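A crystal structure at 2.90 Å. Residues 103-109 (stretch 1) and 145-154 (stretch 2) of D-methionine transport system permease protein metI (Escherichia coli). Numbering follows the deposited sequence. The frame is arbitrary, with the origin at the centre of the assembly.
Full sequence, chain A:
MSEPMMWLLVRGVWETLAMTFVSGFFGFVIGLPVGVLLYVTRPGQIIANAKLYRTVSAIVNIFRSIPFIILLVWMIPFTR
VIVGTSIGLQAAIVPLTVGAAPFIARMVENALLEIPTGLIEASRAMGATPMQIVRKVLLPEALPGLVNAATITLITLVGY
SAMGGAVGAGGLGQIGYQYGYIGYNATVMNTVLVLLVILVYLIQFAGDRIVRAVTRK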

# COMPACT_ATOMS: atom_id res chain seq x y z
N PHE A 103 -25.78 12.37 11.28
CA PHE A 103 -24.61 12.85 10.52
C PHE A 103 -23.35 12.70 11.31
O PHE A 103 -22.35 12.17 10.82
CB PHE A 103 -24.72 14.32 10.15
CG PHE A 103 -25.78 14.60 9.18
CD1 PHE A 103 -25.54 14.43 7.81
CD2 PHE A 103 -27.04 15.00 9.60
CE1 PHE A 103 -26.53 14.67 6.87
CE2 PHE A 103 -28.05 15.25 8.67
CZ PHE A 103 -27.79 15.08 7.29
N ILE A 104 -23.39 13.21 12.53
CA ILE A 104 -22.17 13.29 13.30
C ILE A 104 -21.66 11.88 13.64
O ILE A 104 -20.51 11.54 13.32
CB ILE A 104 -22.38 14.12 14.56
CG1 ILE A 104 -22.53 15.59 14.16
CG2 ILE A 104 -21.24 13.88 15.54
CD1 ILE A 104 -23.07 16.50 15.23
N ALA A 105 -22.50 11.03 14.25
CA ALA A 105 -22.03 9.71 14.67
C ALA A 105 -21.46 8.90 13.50
O ALA A 105 -20.37 8.33 13.61
CB ALA A 105 -23.11 8.94 15.37
N ARG A 106 -22.19 8.85 12.39
CA ARG A 106 -21.67 8.18 11.22
C ARG A 106 -20.29 8.70 10.82
O ARG A 106 -19.39 7.92 10.53
CB ARG A 106 -22.62 8.29 10.03
CG ARG A 106 -22.23 7.38 8.90
CD ARG A 106 -21.84 5.98 9.41
NE ARG A 106 -22.92 5.31 10.15
CZ ARG A 106 -23.68 4.35 9.63
NH1 ARG A 106 -23.47 3.95 8.39
NH2 ARG A 106 -24.63 3.78 10.36
N MET A 107 -20.13 10.03 10.81
CA MET A 107 -18.83 10.61 10.48
C MET A 107 -17.75 10.23 11.45
O MET A 107 -16.66 9.83 11.03
CB MET A 107 -18.88 12.12 10.34
CG MET A 107 -19.53 12.56 9.07
SD MET A 107 -19.58 14.35 9.11
CE MET A 107 -20.42 14.65 7.54
N VAL A 108 -18.06 10.35 12.73
CA VAL A 108 -17.07 10.03 13.76
C VAL A 108 -16.49 8.62 13.60
O VAL A 108 -15.28 8.43 13.59
CB VAL A 108 -17.67 10.21 15.16
CG1 VAL A 108 -16.64 9.80 16.20
CG2 VAL A 108 -18.10 11.67 15.37
N GLU A 109 -17.37 7.63 13.42
CA GLU A 109 -16.94 6.26 13.18
C GLU A 109 -16.15 6.12 11.88
O GLU A 109 -15.15 5.42 11.82
CB GLU A 109 -18.14 5.31 13.14
CG GLU A 109 -17.80 3.83 13.05
CD GLU A 109 -18.78 3.07 12.18
OE1 GLU A 109 -19.21 3.64 11.16
OE2 GLU A 109 -19.15 1.92 12.54
N GLY A 145 -9.71 14.41 11.20
CA GLY A 145 -10.95 13.86 10.68
C GLY A 145 -12.15 14.50 11.36
O GLY A 145 -13.10 14.94 10.69
N LEU A 146 -12.09 14.55 12.68
CA LEU A 146 -13.21 15.00 13.49
C LEU A 146 -13.44 16.47 13.30
O LEU A 146 -14.58 16.93 13.27
CB LEU A 146 -13.00 14.68 14.97
CG LEU A 146 -13.07 13.19 15.33
CD1 LEU A 146 -12.77 12.94 16.81
CD2 LEU A 146 -14.44 12.63 14.93
N VAL A 147 -12.35 17.22 13.21
CA VAL A 147 -12.49 18.64 13.00
C VAL A 147 -13.02 18.84 11.61
O VAL A 147 -13.93 19.67 11.39
CB VAL A 147 -11.17 19.41 13.29
CG1 VAL A 147 -11.22 20.86 12.76
CG2 VAL A 147 -10.92 19.37 14.79
N ASN A 148 -12.56 18.03 10.67
CA ASN A 148 -13.22 18.10 9.39
C ASN A 148 -14.77 17.90 9.49
O ASN A 148 -15.54 18.71 8.93
CB ASN A 148 -12.65 17.12 8.41
CG ASN A 148 -12.87 17.57 6.99
OD1 ASN A 148 -12.17 18.49 6.53
ND2 ASN A 148 -13.89 17.02 6.33
N ALA A 149 -15.23 16.86 10.20
CA ALA A 149 -16.67 16.59 10.37
C ALA A 149 -17.43 17.76 10.97
O ALA A 149 -18.60 18.00 10.64
CB ALA A 149 -16.90 15.36 11.24
N ALA A 150 -16.78 18.45 11.91
CA ALA A 150 -17.40 19.60 12.59
C ALA A 150 -17.70 20.71 11.60
O ALA A 150 -18.83 21.26 11.53
CB ALA A 150 -16.46 20.11 13.70
N THR A 151 -16.65 21.06 10.85
CA THR A 151 -16.80 21.96 9.73
C THR A 151 -18.01 21.44 8.98
O THR A 151 -19.05 22.08 8.96
CB THR A 151 -15.55 21.98 8.81
OG1 THR A 151 -14.36 22.12 9.60
CG2 THR A 151 -15.65 23.12 7.76
N ILE A 152 -17.90 20.25 8.40
CA ILE A 152 -18.99 19.80 7.57
C ILE A 152 -20.36 19.74 8.30
O ILE A 152 -21.40 19.93 7.66
CB ILE A 152 -18.67 18.48 6.83
CG1 ILE A 152 -19.63 18.28 5.67
CG2 ILE A 152 -18.62 17.31 7.78
CD1 ILE A 152 -19.24 19.14 4.46
N THR A 153 -20.38 19.54 9.63
CA THR A 153 -21.64 19.52 10.38
C THR A 153 -22.31 20.91 10.55
O THR A 153 -23.51 21.11 10.25
CB THR A 153 -21.40 18.88 11.80
OG1 THR A 153 -21.20 17.47 11.65
CG2 THR A 153 -22.58 19.10 12.77
N LEU A 154 -21.52 21.87 11.05
CA LEU A 154 -21.95 23.26 11.20
C LEU A 154 -22.48 23.85 9.90
O LEU A 154 -23.54 24.50 9.90
CB LEU A 154 -20.78 24.10 11.70
CG LEU A 154 -20.45 23.94 13.18
CD1 LEU A 154 -19.04 24.35 13.43
CD2 LEU A 154 -21.42 24.78 14.02

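Where two helices pack without a hydrogen bond between them, apolar side chains make the contact, and in MetI its centre is Met107, set against Ala149 and Ile152. Its CA-to-CB bond points toward the partner helix, and its m, t, t rotamer carries the extended side chain obliquely across to that helix, so that SD lies 3.6 Å from CB of Ala149 while CE reaches to 3.2 Å from CG2 of Ile152, a tight approach at this resolution. The long thioether suits this place because its flexible, unbranched end reaches both residues. Ala149, also pointing toward its neighbour, offers a single small methyl, which leaves room for the sulfur; here the CA atoms of Met107 and Ala149 come within 6.4 Å. The helices are antiparallel, their axes approaching to 9.6 Å at 157°.

Beyond this centre, Val108 and Leu146 both leave their backbones sideways, yet their branched ends let CG1 of Val108 meet CD2 of Leu146 at 3.8 Å. Toward the other end, the contact turns more polar. CG1 of Ile104 packs 3.4 Å from OG1 of Thr153, a hydroxyl that an apolar neighbour cannot satisfy. Thr153 resolves the problem within its own helix: OG1 donates to O of Ala149 at 2.8 Å, allowing the buried threonine to sit against isoleucine. Altogether, the two stretches bury a modest 301 Å².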